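Local coordinates for 4-hydroxy-tetrahydrodipicolinate synthase (Methanocaldococcus jannaschii DSM 2661, PDB 2YXG), which probably catalyses the condensation of pyruvate with aspartate semialdehyde to 4-hydroxy-tetrahydrodipicolinate, a step on the diaminopimelate route to lysine, at residues N79-E82 with E83-L87; P48-S51 with H52-K56; V216-A219 with L220-D223; R115-F118 with G119-E123. One frame throughout, in Å; residues are numbered along the deposited sequence.

Contact 1: residues N79-E82 with E83-L87; sequences NCTE and EAIEL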
ATOM      1  N   ASN A  79       3.895   0.789 -23.726  1.00 20.03           N
ATOM      2  CA  ASN A  79       4.939   1.350 -22.846  1.00 19.75           C
ATOM      3  C   ASN A  79       6.202   1.733 -23.673  1.00 20.52           C
ATOM      4  O   ASN A  79       7.257   2.023 -23.126  1.00 20.22           O
ATOM      5  CB  ASN A  79       5.248   0.381 -21.662  1.00 19.05           C
ATOM      6  CG  ASN A  79       5.925  -0.872 -22.103  1.00 20.35           C
ATOM      7  OD1 ASN A  79       6.073  -1.120 -23.322  1.00 21.26           O
ATOM      8  ND2 ASN A  79       6.394  -1.675 -21.141  1.00 18.15           N
ATOM      9  N   CYS A  80       6.086   1.679 -24.999  1.00 20.60           N
ATOM     10  CA  CYS A  80       7.128   2.160 -25.868  1.00 21.25           C
ATOM     11  C   CYS A  80       6.541   3.311 -26.663  1.00 20.59           C
ATOM     12  O   CYS A  80       5.586   3.096 -27.426  1.00 19.81           O
ATOM     13  CB  CYS A  80       7.593   1.004 -26.830  1.00 20.78           C
ATOM     14  SG  CYS A  80       8.758   1.541 -28.145  1.00 23.01           S
ATOM     15  N   THR A  81       7.119   4.509 -26.549  1.00 21.17           N
ATOM     16  CA  THR A  81       6.522   5.692 -27.218  1.00 21.74           C
ATOM     17  C   THR A  81       6.420   5.543 -28.756  1.00 23.92           C
ATOM     18  O   THR A  81       5.410   5.884 -29.365  1.00 22.86           O
ATOM     19  CB  THR A  81       7.248   6.974 -26.837  1.00 22.22           C
ATOM     20  OG1 THR A  81       7.322   7.048 -25.398  1.00 22.23           O
ATOM     21  CG2 THR A  81       6.504   8.259 -27.353  1.00 19.70           C
ATOM     22  N   GLU A  82       7.448   4.970 -29.369  1.00 26.08           N
ATOM     23  CA  GLU A  82       7.471   4.771 -30.820  1.00 28.74           C
ATOM     24  C   GLU A  82       6.318   3.884 -31.259  1.00 26.78           C
ATOM     25  O   GLU A  82       5.692   4.133 -32.282  1.00 26.46           O
ATOM     26  CB  GLU A  82       8.843   4.177 -31.266  1.00 28.52           C
ATOM     27  CG  GLU A  82       9.018   3.991 -32.787  1.00 32.87           C
ATOM     28  CD  GLU A  82      10.330   3.206 -33.179  1.00 35.73           C
ATOM     29  OE1 GLU A  82      11.393   3.361 -32.520  1.00 44.73           O
ATOM     30  OE2 GLU A  82      10.303   2.430 -34.165  1.00 43.73           O
ATOM     31  N   GLU A  83       6.054   2.833 -30.488  1.00 25.72           N
ATOM     32  CA  GLU A  83       4.960   1.947 -30.808  1.00 25.09           C
ATOM     33  C   GLU A  83       3.618   2.601 -30.544  1.00 23.11           C
ATOM     34  O   GLU A  83       2.643   2.316 -31.279  1.00 22.02           O
ATOM     35  CB  GLU A  83       5.106   0.603 -30.072  1.00 25.26           C
ATOM     36  CG  GLU A  83       3.902  -0.311 -30.258  1.00 27.44           C
ATOM     37  CD  GLU A  83       4.006  -1.668 -29.548  1.00 31.13           C
ATOM     38  OE1 GLU A  83       4.083  -1.710 -28.284  1.00 34.77           O
ATOM     39  OE2 GLU A  83       3.951  -2.719 -30.261  1.00 38.80           O
ATOM     40  N   ALA A  84       3.528   3.472 -29.514  1.00 21.88           N
ATOM     41  CA  ALA A  84       2.231   4.166 -29.224  1.00 22.07           C
ATOM     42  C   ALA A  84       1.842   5.089 -30.414  1.00 21.97           C
ATOM     43  O   ALA A  84       0.691   5.116 -30.863  1.00 22.46           O
ATOM     44  CB  ALA A  84       2.265   4.979 -27.824  1.00 20.38           C
ATOM     45  N   ILE A  85       2.835   5.781 -30.963  1.00 22.40           N
ATOM     46  CA  ILE A  85       2.692   6.604 -32.178  1.00 23.86           C
ATOM     47  C   ILE A  85       2.183   5.798 -33.381  1.00 24.12           C
ATOM     48  O   ILE A  85       1.154   6.086 -33.972  1.00 24.17           O
ATOM     49  CB  ILE A  85       4.052   7.277 -32.519  1.00 23.20           C
ATOM     50  CG1 ILE A  85       4.386   8.369 -31.481  1.00 23.25           C
ATOM     51  CG2 ILE A  85       4.070   7.872 -33.965  1.00 23.85           C
ATOM     52  CD1 ILE A  85       5.925   8.780 -31.490  1.00 24.08           C
ATOM     53  N   GLU A  86       2.906   4.735 -33.689  1.00 25.82           N
ATOM     54  CA  GLU A  86       2.532   3.822 -34.716  1.00 26.74           C
ATOM     55  C   GLU A  86       1.094   3.325 -34.584  1.00 27.13           C
ATOM     56  O   GLU A  86       0.344   3.404 -35.570  1.00 27.95           O
ATOM     57  CB  GLU A  86       3.507   2.671 -34.697  1.00 26.77           C
ATOM     58  CG  GLU A  86       3.632   1.984 -36.009  1.00 34.78           C
ATOM     59  CD  GLU A  86       4.331   0.617 -35.876  1.00 47.51           C
ATOM     60  OE1 GLU A  86       5.381   0.548 -35.146  1.00 51.55           O
ATOM     61  OE2 GLU A  86       3.828  -0.371 -36.502  1.00 50.23           O
ATOM     62  N   LEU A  87       0.692   2.837 -33.397  1.00 25.47           N
ATOM     63  CA  LEU A  87      -0.677   2.347 -33.197  1.00 25.57           C
ATOM     64  C   LEU A  87      -1.719   3.452 -33.386  1.00 24.08           C
ATOM     65  O   LEU A  87      -2.815   3.206 -33.883  1.00 22.82           O
ATOM     66  CB  LEU A  87      -0.883   1.683 -31.798  1.00 25.97           C
ATOM     67  CG  LEU A  87      -0.146   0.346 -31.554  1.00 29.15           C
ATOM     68  CD1 LEU A  87      -0.121  -0.056 -30.079  1.00 29.71           C
ATOM     69  CD2 LEU A  87      -0.781  -0.772 -32.381  1.00 30.27           C
TER

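Contact 2: residues P48-S51 with H52-K56; sequences PTLS and HEEHK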
ATOM      1  N   PRO A  48      -2.570  -7.358 -24.763  1.00 22.91           N
ATOM      2  CA  PRO A  48      -1.202  -7.950 -24.585  1.00 22.38           C
ATOM      3  C   PRO A  48      -0.884  -9.207 -25.406  1.00 22.53           C
ATOM      4  O   PRO A  48       0.266  -9.485 -25.740  1.00 21.76           O
ATOM      5  CB  PRO A  48      -1.164  -8.286 -23.071  1.00 22.44           C
ATOM      6  CG  PRO A  48      -2.174  -7.323 -22.424  1.00 22.73           C
ATOM      7  CD  PRO A  48      -3.283  -7.222 -23.465  1.00 21.15           C
ATOM      8  N   THR A  49      -1.917  -9.983 -25.690  1.00 23.34           N
ATOM      9  CA  THR A  49      -1.738 -11.271 -26.317  1.00 23.87           C
ATOM     10  C   THR A  49      -2.153 -11.300 -27.761  1.00 25.04           C
ATOM     11  O   THR A  49      -2.100 -12.352 -28.393  1.00 26.49           O
ATOM     12  CB  THR A  49      -2.404 -12.402 -25.528  1.00 22.78           C
ATOM     13  OG1 THR A  49      -3.803 -12.155 -25.412  1.00 22.40           O
ATOM     14  CG2 THR A  49      -1.797 -12.443 -24.139  1.00 23.33           C
ATOM     15  N   LEU A  50      -2.514 -10.155 -28.315  1.00 26.00           N
ATOM     16  CA  LEU A  50      -2.742 -10.110 -29.759  1.00 26.70           C
ATOM     17  C   LEU A  50      -1.446  -9.749 -30.508  1.00 27.64           C
ATOM     18  O   LEU A  50      -0.646  -8.904 -30.050  1.00 25.26           O
ATOM     19  CB  LEU A  50      -3.841  -9.115 -30.119  1.00 25.75           C
ATOM     20  CG  LEU A  50      -5.219  -9.307 -29.505  1.00 27.24           C
ATOM     21  CD1 LEU A  50      -6.105  -8.081 -29.821  1.00 26.17           C
ATOM     22  CD2 LEU A  50      -5.886 -10.580 -29.959  1.00 29.22           C
ATOM     23  N   SER A  51      -1.273 -10.357 -31.685  1.00 28.93           N
ATOM     24  CA  SER A  51      -0.227  -9.904 -32.582  1.00 30.65           C
ATOM     25  C   SER A  51      -0.564  -8.500 -33.098  1.00 31.14           C
ATOM     26  O   SER A  51      -1.750  -8.113 -33.156  1.00 31.15           O
ATOM     27  CB  SER A  51       0.014 -10.907 -33.742  1.00 31.50           C
ATOM     28  OG  SER A  51      -1.125 -11.022 -34.614  1.00 33.26           O
ATOM     29  N   HIS A  52       0.486  -7.745 -33.460  1.00 31.96           N
ATOM     30  CA  HIS A  52       0.396  -6.538 -34.306  1.00 32.67           C
ATOM     31  C   HIS A  52      -0.711  -6.680 -35.378  1.00 32.26           C
ATOM     32  O   HIS A  52      -1.633  -5.842 -35.496  1.00 30.96           O
ATOM     33  CB  HIS A  52       1.740  -6.377 -35.014  1.00 34.53           C
ATOM     34  CG  HIS A  52       2.100  -4.969 -35.420  1.00 38.78           C
ATOM     35  ND1 HIS A  52       2.316  -4.600 -36.742  1.00 42.43           N
ATOM     36  CD2 HIS A  52       2.362  -3.864 -34.680  1.00 41.25           C
ATOM     37  CE1 HIS A  52       2.692  -3.334 -36.793  1.00 41.39           C
ATOM     38  NE2 HIS A  52       2.717  -2.862 -35.558  1.00 43.32           N
ATOM     39  N   GLU A  53      -0.613  -7.741 -36.166  1.00 31.56           N
ATOM     40  CA  GLU A  53      -1.543  -7.933 -37.258  1.00 33.74           C
ATOM     41  C   GLU A  53      -2.985  -8.184 -36.767  1.00 31.62           C
ATOM     42  O   GLU A  53      -3.929  -7.612 -37.321  1.00 31.96           O
ATOM     43  CB  GLU A  53      -1.027  -9.032 -38.205  1.00 33.58           C
ATOM     44  CG  GLU A  53      -2.026  -9.506 -39.291  1.00 38.55           C
ATOM     45  CD  GLU A  53      -1.602 -10.849 -39.942  1.00 40.26           C
ATOM     46  OE1 GLU A  53      -0.897 -11.654 -39.260  1.00 48.24           O
ATOM     47  OE2 GLU A  53      -1.975 -11.095 -41.119  1.00 46.50           O
ATOM     48  N   GLU A  54      -3.149  -8.991 -35.706  1.00 29.87           N
ATOM     49  CA  GLU A  54      -4.471  -9.177 -35.099  1.00 28.61           C
ATOM     50  C   GLU A  54      -5.070  -7.850 -34.552  1.00 27.67           C
ATOM     51  O   GLU A  54      -6.227  -7.529 -34.796  1.00 26.37           O
ATOM     52  CB  GLU A  54      -4.425 -10.260 -34.023  1.00 28.40           C
ATOM     53  CG  GLU A  54      -4.213 -11.658 -34.550  1.00 28.46           C
ATOM     54  CD  GLU A  54      -3.995 -12.665 -33.424  1.00 31.39           C
ATOM     55  OE1 GLU A  54      -3.294 -12.315 -32.436  1.00 32.49           O
ATOM     56  OE2 GLU A  54      -4.520 -13.796 -33.532  1.00 27.28           O
ATOM     57  N   HIS A  55      -4.248  -7.093 -33.828  1.00 27.98           N
ATOM     58  CA  HIS A  55      -4.604  -5.788 -33.335  1.00 28.11           C
ATOM     59  C   HIS A  55      -5.152  -4.949 -34.504  1.00 28.74           C
ATOM     60  O   HIS A  55      -6.256  -4.392 -34.431  1.00 28.42           O
ATOM     61  CB  HIS A  55      -3.360  -5.167 -32.695  1.00 28.35           C
ATOM     62  CG  HIS A  55      -3.638  -4.018 -31.773  1.00 29.96           C
ATOM     63  ND1 HIS A  55      -4.298  -2.876 -32.177  1.00 34.55           N
ATOM     64  CD2 HIS A  55      -3.258  -3.797 -30.489  1.00 33.06           C
ATOM     65  CE1 HIS A  55      -4.339  -2.011 -31.174  1.00 33.53           C
ATOM     66  NE2 HIS A  55      -3.732  -2.553 -30.135  1.00 34.80           N
ATOM     67  N   LYS A  56      -4.419  -4.902 -35.613  1.00 28.54           N
ATOM     68  CA  LYS A  56      -4.828  -4.034 -36.708  1.00 28.54           C
ATOM     69  C   LYS A  56      -6.133  -4.531 -37.265  1.00 28.15           C
ATOM     70  O   LYS A  56      -7.053  -3.738 -37.452  1.00 28.39           O
ATOM     71  CB  LYS A  56      -3.747  -3.910 -37.799  1.00 28.43           C
ATOM     72  CG  LYS A  56      -2.389  -3.424 -37.265  1.00 31.13           C
ATOM     73  CD  LYS A  56      -1.586  -2.546 -38.219  1.00 36.73           C
ATOM     74  CE  LYS A  56      -0.315  -3.176 -38.710  1.00 42.83           C
ATOM     75  NZ  LYS A  56       0.770  -2.141 -39.024  1.00 44.95           N
TER
HETATM   76  O   HOH W   1      -1.301 -12.902 -36.409  1.00 39.21           O

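Contact 3: residues V216-A219 with L220-D223; sequences VNYA and LEGD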
ATOM      1  N   VAL A 216     -26.504   4.805 -16.276  1.00 20.36           N
ATOM      2  CA  VAL A 216     -25.692   5.943 -16.624  1.00 20.91           C
ATOM      3  C   VAL A 216     -26.500   7.169 -17.067  1.00 21.02           C
ATOM      4  O   VAL A 216     -26.268   8.257 -16.599  1.00 19.49           O
ATOM      5  CB  VAL A 216     -24.570   5.502 -17.645  1.00 20.12           C
ATOM      6  CG1 VAL A 216     -23.784   6.680 -18.169  1.00 20.40           C
ATOM      7  CG2 VAL A 216     -23.583   4.593 -16.910  1.00 20.20           C
ATOM      8  N   ASN A 217     -27.479   6.974 -17.945  1.00 23.11           N
ATOM      9  CA  ASN A 217     -28.396   8.068 -18.330  1.00 23.78           C
ATOM     10  C   ASN A 217     -29.127   8.639 -17.122  1.00 24.23           C
ATOM     11  O   ASN A 217     -29.297   9.863 -17.036  1.00 23.68           O
ATOM     12  CB  ASN A 217     -29.399   7.612 -19.383  1.00 23.34           C
ATOM     13  CG  ASN A 217     -28.778   7.487 -20.768  1.00 26.94           C
ATOM     14  OD1 ASN A 217     -27.758   8.109 -21.067  1.00 29.09           O
ATOM     15  ND2 ASN A 217     -29.398   6.684 -21.619  1.00 27.61           N
ATOM     16  N   TYR A 218     -29.547   7.784 -16.174  1.00 24.74           N
ATOM     17  CA  TYR A 218     -30.171   8.342 -14.934  1.00 26.29           C
ATOM     18  C   TYR A 218     -29.178   9.195 -14.142  1.00 26.99           C
ATOM     19  O   TYR A 218     -29.516  10.289 -13.687  1.00 28.24           O
ATOM     20  CB  TYR A 218     -30.720   7.257 -13.986  1.00 26.52           C
ATOM     21  CG  TYR A 218     -31.992   6.616 -14.429  1.00 27.62           C
ATOM     22  CD1 TYR A 218     -33.076   7.387 -14.869  1.00 26.28           C
ATOM     23  CD2 TYR A 218     -32.127   5.215 -14.391  1.00 28.00           C
ATOM     24  CE1 TYR A 218     -34.258   6.773 -15.294  1.00 27.72           C
ATOM     25  CE2 TYR A 218     -33.307   4.590 -14.793  1.00 26.92           C
ATOM     26  CZ  TYR A 218     -34.370   5.353 -15.241  1.00 28.83           C
ATOM     27  OH  TYR A 218     -35.563   4.698 -15.629  1.00 31.03           O
ATOM     28  N   ALA A 219     -27.968   8.664 -13.941  1.00 26.96           N
ATOM     29  CA  ALA A 219     -26.945   9.394 -13.216  1.00 28.53           C
ATOM     30  C   ALA A 219     -26.562  10.682 -13.965  1.00 29.53           C
ATOM     31  O   ALA A 219     -26.342  11.712 -13.321  1.00 30.51           O
ATOM     32  CB  ALA A 219     -25.706   8.506 -12.947  1.00 26.73           C
ATOM     33  N   LEU A 220     -26.469  10.603 -15.299  1.00 29.40           N
ATOM     34  CA  LEU A 220     -26.255  11.778 -16.144  1.00 31.62           C
ATOM     35  C   LEU A 220     -27.350  12.831 -16.009  1.00 32.75           C
ATOM     36  O   LEU A 220     -27.021  14.009 -15.913  1.00 32.96           O
ATOM     37  CB  LEU A 220     -26.068  11.412 -17.619  1.00 30.19           C
ATOM     38  CG  LEU A 220     -24.681  10.825 -17.924  1.00 30.50           C
ATOM     39  CD1 LEU A 220     -24.670  10.219 -19.354  1.00 25.43           C
ATOM     40  CD2 LEU A 220     -23.545  11.889 -17.729  1.00 27.21           C
ATOM     41  N   GLU A 221     -28.625  12.420 -15.979  1.00 34.06           N
ATOM     42  CA  GLU A 221     -29.705  13.398 -15.834  1.00 36.66           C
ATOM     43  C   GLU A 221     -29.873  13.872 -14.384  1.00 35.94           C
ATOM     44  O   GLU A 221     -30.507  14.878 -14.118  1.00 36.88           O
ATOM     45  CB  GLU A 221     -31.013  12.893 -16.444  1.00 36.44           C
ATOM     46  CG  GLU A 221     -31.717  11.820 -15.641  1.00 39.94           C
ATOM     47  CD  GLU A 221     -32.938  11.261 -16.354  1.00 42.05           C
ATOM     48  OE1 GLU A 221     -32.884  11.138 -17.612  1.00 50.65           O
ATOM     49  OE2 GLU A 221     -33.949  10.952 -15.672  1.00 47.19           O
ATOM     50  N   GLY A 222     -29.257  13.171 -13.443  1.00 35.88           N
ATOM     51  CA  GLY A 222     -29.212  13.644 -12.060  1.00 33.76           C
ATOM     52  C   GLY A 222     -30.266  12.949 -11.243  1.00 32.55           C
ATOM     53  O   GLY A 222     -30.652  13.429 -10.188  1.00 32.40           O
ATOM     54  N   ASP A 223     -30.741  11.820 -11.739  1.00 31.77           N
ATOM     55  CA  ASP A 223     -31.737  11.021 -11.014  1.00 31.24           C
ATOM     56  C   ASP A 223     -31.040   9.839 -10.307  1.00 31.01           C
ATOM     57  O   ASP A 223     -31.029   8.693 -10.772  1.00 29.99           O
ATOM     58  CB  ASP A 223     -32.849  10.560 -11.964  1.00 31.16           C
ATOM     59  CG  ASP A 223     -34.016   9.929 -11.226  1.00 34.37           C
ATOM     60  OD1 ASP A 223     -33.983   9.850  -9.971  1.00 37.43           O
ATOM     61  OD2 ASP A 223     -34.957   9.473 -11.894  1.00 36.62           O
TER
HETATM   62  O   HOH W   2     -29.869  11.478 -19.149  1.00 47.55           O

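Contact 4: residues R115-F118 with G119-E123; sequences RKHF and GKVAE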
ATOM      1  N   ARG A 115       4.293  12.941 -19.729  1.00 20.55           N
ATOM      2  CA  ARG A 115       3.889  14.100 -20.535  1.00 20.96           C
ATOM      3  C   ARG A 115       4.478  13.988 -21.937  1.00 20.97           C
ATOM      4  O   ARG A 115       3.798  14.152 -22.933  1.00 21.78           O
ATOM      5  CB  ARG A 115       4.295  15.405 -19.847  1.00 21.14           C
ATOM      6  CG  ARG A 115       3.673  16.738 -20.399  1.00 21.11           C
ATOM      7  CD  ARG A 115       4.437  18.012 -19.857  1.00 24.10           C
ATOM      8  NE  ARG A 115       5.846  18.023 -20.307  1.00 31.65           N
ATOM      9  CZ  ARG A 115       6.209  18.197 -21.582  1.00 34.13           C
ATOM     10  NH1 ARG A 115       5.280  18.432 -22.514  1.00 32.19           N
ATOM     11  NH2 ARG A 115       7.487  18.148 -21.933  1.00 33.29           N
ATOM     12  N   LYS A 116       5.757  13.681 -22.013  1.00 22.64           N
ATOM     13  CA  LYS A 116       6.469  13.637 -23.283  1.00 23.44           C
ATOM     14  C   LYS A 116       5.922  12.497 -24.126  1.00 22.23           C
ATOM     15  O   LYS A 116       5.616  12.682 -25.308  1.00 22.61           O
ATOM     16  CB  LYS A 116       7.942  13.386 -23.031  1.00 23.98           C
ATOM     17  CG  LYS A 116       8.811  14.604 -22.716  1.00 28.60           C
ATOM     18  CD  LYS A 116      10.304  14.146 -22.609  1.00 26.71           C
ATOM     19  CE  LYS A 116      11.250  15.292 -22.815  1.00 34.92           C
ATOM     20  NZ  LYS A 116      11.527  16.009 -21.524  1.00 39.03           N
ATOM     21  N   HIS A 117       5.805  11.311 -23.513  1.00 21.20           N
ATOM     22  CA  HIS A 117       5.091  10.187 -24.131  1.00 19.58           C
ATOM     23  C   HIS A 117       3.743  10.581 -24.731  1.00 19.18           C
ATOM     24  O   HIS A 117       3.547  10.394 -25.936  1.00 17.76           O
ATOM     25  CB  HIS A 117       4.933   9.012 -23.160  1.00 19.44           C
ATOM     26  CG  HIS A 117       4.222   7.827 -23.749  1.00 18.15           C
ATOM     27  ND1 HIS A 117       2.862   7.632 -23.617  1.00 17.85           N
ATOM     28  CD2 HIS A 117       4.691   6.761 -24.443  1.00 12.19           C
ATOM     29  CE1 HIS A 117       2.527   6.487 -24.198  1.00 15.89           C
ATOM     30  NE2 HIS A 117       3.617   5.947 -24.717  1.00 15.70           N
ATOM     31  N   PHE A 118       2.839  11.160 -23.934  1.00 18.22           N
ATOM     32  CA  PHE A 118       1.478  11.484 -24.487  1.00 19.90           C
ATOM     33  C   PHE A 118       1.547  12.665 -25.471  1.00 20.60           C
ATOM     34  O   PHE A 118       0.721  12.799 -26.334  1.00 20.10           O
ATOM     35  CB  PHE A 118       0.416  11.771 -23.382  1.00 18.34           C
ATOM     36  CG  PHE A 118       0.005  10.548 -22.601  1.00 20.30           C
ATOM     37  CD1 PHE A 118      -0.557   9.429 -23.251  1.00 22.08           C
ATOM     38  CD2 PHE A 118       0.202  10.473 -21.240  1.00 20.71           C
ATOM     39  CE1 PHE A 118      -0.926   8.289 -22.541  1.00 21.33           C
ATOM     40  CE2 PHE A 118      -0.209   9.321 -20.509  1.00 21.99           C
ATOM     41  CZ  PHE A 118      -0.760   8.254 -21.162  1.00 20.31           C
ATOM     42  N   GLY A 119       2.535  13.542 -25.276  1.00 22.83           N
ATOM     43  CA  GLY A 119       2.816  14.647 -26.203  1.00 22.50           C
ATOM     44  C   GLY A 119       3.118  14.116 -27.595  1.00 22.75           C
ATOM     45  O   GLY A 119       2.568  14.609 -28.564  1.00 21.80           O
ATOM     46  N   LYS A 120       3.974  13.095 -27.693  1.00 23.71           N
ATOM     47  CA  LYS A 120       4.306  12.491 -29.009  1.00 24.62           C
ATOM     48  C   LYS A 120       3.076  11.836 -29.637  1.00 24.57           C
ATOM     49  O   LYS A 120       2.882  11.909 -30.859  1.00 24.70           O
ATOM     50  CB  LYS A 120       5.462  11.455 -28.925  1.00 25.74           C
ATOM     51  CG  LYS A 120       6.816  11.962 -28.359  1.00 31.75           C
ATOM     52  CD  LYS A 120       7.653  12.794 -29.377  1.00 40.45           C
ATOM     53  CE  LYS A 120       8.566  11.893 -30.262  1.00 45.50           C
ATOM     54  NZ  LYS A 120       9.045  12.521 -31.588  1.00 43.92           N
ATOM     55  N   VAL A 121       2.253  11.168 -28.820  1.00 23.46           N
ATOM     56  CA  VAL A 121       1.001  10.594 -29.322  1.00 23.37           C
ATOM     57  C   VAL A 121       0.082  11.710 -29.885  1.00 24.46           C
ATOM     58  O   VAL A 121      -0.422  11.610 -31.011  1.00 22.85           O
ATOM     59  CB  VAL A 121       0.284   9.720 -28.246  1.00 23.73           C
ATOM     60  CG1 VAL A 121      -1.070   9.313 -28.668  1.00 23.19           C
ATOM     61  CG2 VAL A 121       1.152   8.463 -27.915  1.00 22.06           C
ATOM     62  N   ALA A 122      -0.123  12.756 -29.079  1.00 24.78           N
ATOM     63  CA  ALA A 122      -1.003  13.847 -29.442  1.00 25.03           C
ATOM     64  C   ALA A 122      -0.536  14.556 -30.727  1.00 25.86           C
ATOM     65  O   ALA A 122      -1.377  14.891 -31.558  1.00 25.83           O
ATOM     66  CB  ALA A 122      -1.159  14.803 -28.283  1.00 24.18           C
ATOM     67  N   GLU A 123       0.777  14.755 -30.886  1.00 26.83           N
ATOM     68  CA  GLU A 123       1.362  15.331 -32.107  1.00 28.91           C
ATOM     69  C   GLU A 123       1.226  14.448 -33.337  1.00 29.04           C
ATOM     70  O   GLU A 123       1.286  14.948 -34.462  1.00 30.81           O
ATOM     71  CB  GLU A 123       2.848  15.645 -31.906  1.00 29.38           C
ATOM     72  CG  GLU A 123       3.095  16.991 -31.179  1.00 32.78           C
ATOM     73  CD  GLU A 123       4.441  17.072 -30.431  1.00 33.53           C
ATOM     74  OE1 GLU A 123       5.426  16.393 -30.847  1.00 35.93           O
ATOM     75  OE2 GLU A 123       4.498  17.805 -29.402  1.00 37.46           O
TER

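Contact 1: residues N79-E82 with E83-L87
Ile85 has CG1 anti to its own carbonyl carbon (chi1 -70°), which folds the longer branch back over the preceding turn, where CG1 lies 3.4 Å from Thr81 O. From there CD1 extends alongside Thr81 and comes within 4.2 Å of Thr81 CG2. Cys80 holds SG anti to its backbone N (chi1 172°), and the sulfur swings forward over the start of the helix, with SG 3.8 Å from Glu83 N. Its CB meets Glu83 CB at 4.1 Å.

The backbone enters the helix at Cys80, the N-cap position. Ala84 N donates to Cys80 O at 3.0 Å, and Ile85 N reaches Thr81 O at the same 3.0 Å with a nearly straight N-H...O angle of 169°. The next rung, Glu86 N to Glu82 O, is longer at 3.2 Å. The carboxylate of Glu83 is held from before the cap: its OE1 is hydrogen-bonded to Ser78 OG, which also bonds to Cys80 N, tying side chain and backbone together at this helix end. Glu82 and Glu86, one turn apart, keep Glu82 OE2 and Glu86 OE1 5.4 Å from each other, a spacing that probably limits the repulsion of like charges; Glu86 OE2 has a weak hydrogen bond to His52 NE2.

Thr81 also packs on Leu266 of the second subunit, which places the turn at a subunit boundary. This is the N-terminal first turn of helix 81-94, which connects strands 71-75 and 98-102 as a beta-alpha-beta unit of the TIM barrel.

Contact 2: residues P48-S51 with H52-K56
Glu54 OE1 is gripped by Ser51 N at 2.9 Å, with an N-H...O angle of 168°, and by a salt bridge from Arg265 NH1. The Ser51 N to Glu54 OE1 bond and its return, Glu54 N to Ser51 OG at 3.1 Å, make a capping box at the start of helix 52-66, with Ser51 as N-cap. The carboxylate offers Ser51 N the anti lone pair of OE1, the one turned away from OE2.

Ser51 OG sits between its own backbone N and carbonyl carbon (chi1 65°), and this rotation brings it within bonding distance of Glu54 N and close to Glu54 CG, 3.2 Å away. The Glu54 chain, extended beyond CG, then reaches back to the backbone ahead of the helix. Leu50 crosses it obliquely, with Leu50 CD2 4.0 Å from Glu54 OE1, and itself packs on Thr11, Val41 and Arg265. Behind the cap, His55 N makes a nearly linear bond of 2.8 Å to Ser51 O.

With a leucine in place of Glu54, Ser51 N would probably lose its side-chain acceptor and Arg265 this carboxylate, freeing the loop that leads into the helix. A water also bridges the cap to the first turn: it lies 2.6 Å from Ser51 OG and donates to Glu53 OE1 at 3.1 Å.

Contact 3: residues V216-A219 with L220-D223
Leu220 lies alongside Val216, both side chains pointing the same way, with Leu220 CD1 3.8 Å from Val216 CG1. The rotation of Leu220 that sets CG anti to the carbonyl carbon (chi1 -76°) also brings CG within 3.3 Å of Val216 O. Both residues pack on Ile193 of helix 189-194; a serine in place of Leu220 would probably open a gap against Val216 and Ile193.

Helix 209-221 ends here in a Schellman motif. Tyr218 O accepts Asp223 N at 2.8 Å and Gly222 N at 2.9 Å, the two donors coming from opposite faces of the carbonyl plane, while Gly222 N makes a weak second bond to Ala219 O at 3.3 Å. Gly222 has a phi of 99°, a backbone angle at which any CB would collide with the carbonyl oxygen of Glu221, so glycine is called for.

Glu221 runs beside Tyr218, with Glu221 OE2 at the ring edge, in plane, 3.8 Å from Tyr218 CD1, and its carboxylate turned 86° from the ring. A water donates to Asn217 O at 2.7 Å and, weakly, to Glu221 OE1. The chemistry is thus divided: an apolar face turned to helix 189-194, and a polar end where one carbonyl satisfies two amides and a carboxylate probably gains slightly from the ring-edge hydrogens.

Contact 4: residues R115-F118 with G119-E123
Val121 leans back over the turn before it, its CG2 3.7 Å from His117 O. That branch is anti to the carbonyl carbon, CG1 being the one anti to the backbone N (chi1 171°). The same oxygen takes Val121 N in the carbonyl plane, though at a rather long 3.3 Å. One residue on, Ala122 CB sits 3.4 Å from Phe118 O, which accepts Ala122 N at 2.9 Å. Lys120 places CG 3.4 Å from Lys116 O, then bends at chi2 and chi3 so that its amine leads away from the helix. Gly119 closes the tightest rung: Gly119 N to Arg115 O is 2.7 Å, with an N-H...O angle of 149°. The bond from Lys120 N to Lys116 O, 2.9 Å, continues the regular alpha-helical ladder.

The next shell fixes the faces of this helix. Phe118 and Ala122 turn to strand 129-133, onto Leu131 and Ile129 respectively, and the Phe118 side chain is about 7 Å from that of Tyr132, the probable proton donor/acceptor of the active site. Arg115 is held by a salt bridge from NH2 to Glu112 OE2, its chain lying against Leu149 and Leu150. Lys116 and Lys120 both meet Leu266 of the second subunit, and His117 meets Pro267 there.

A helix with one face on the strands and another at a subunit boundary suits an outer-layer helix of a TIM barrel in a tetramer; this one, 111-124, is the crossover between parallel strands 98-102 and 129-133.

How the contacts relate
From the N terminus the order is contact 2, contact 1, contact 4, contact 3. All four run in series, each closing just one turn of chain, and none nests in or crosses another. Contact 2 caps the start of helix 52-66 and contact 1 forms the first turn of helix 81-94; the two helices meet where Leu87 CD2 comes 4.0 Å from His55 CE1. Contact 4 lies further round the barrel, its centre about 10 Å from that of contact 1; Ala84 CB packs on Val121 CG2 there at 3.7 Å. Pro48 of contact 2 also packs on Asn79 of the second subunit. Contact 3 stands apart, its centre about 34 to 37 Å from the others, ending helix 209-221 just before helix 224-240.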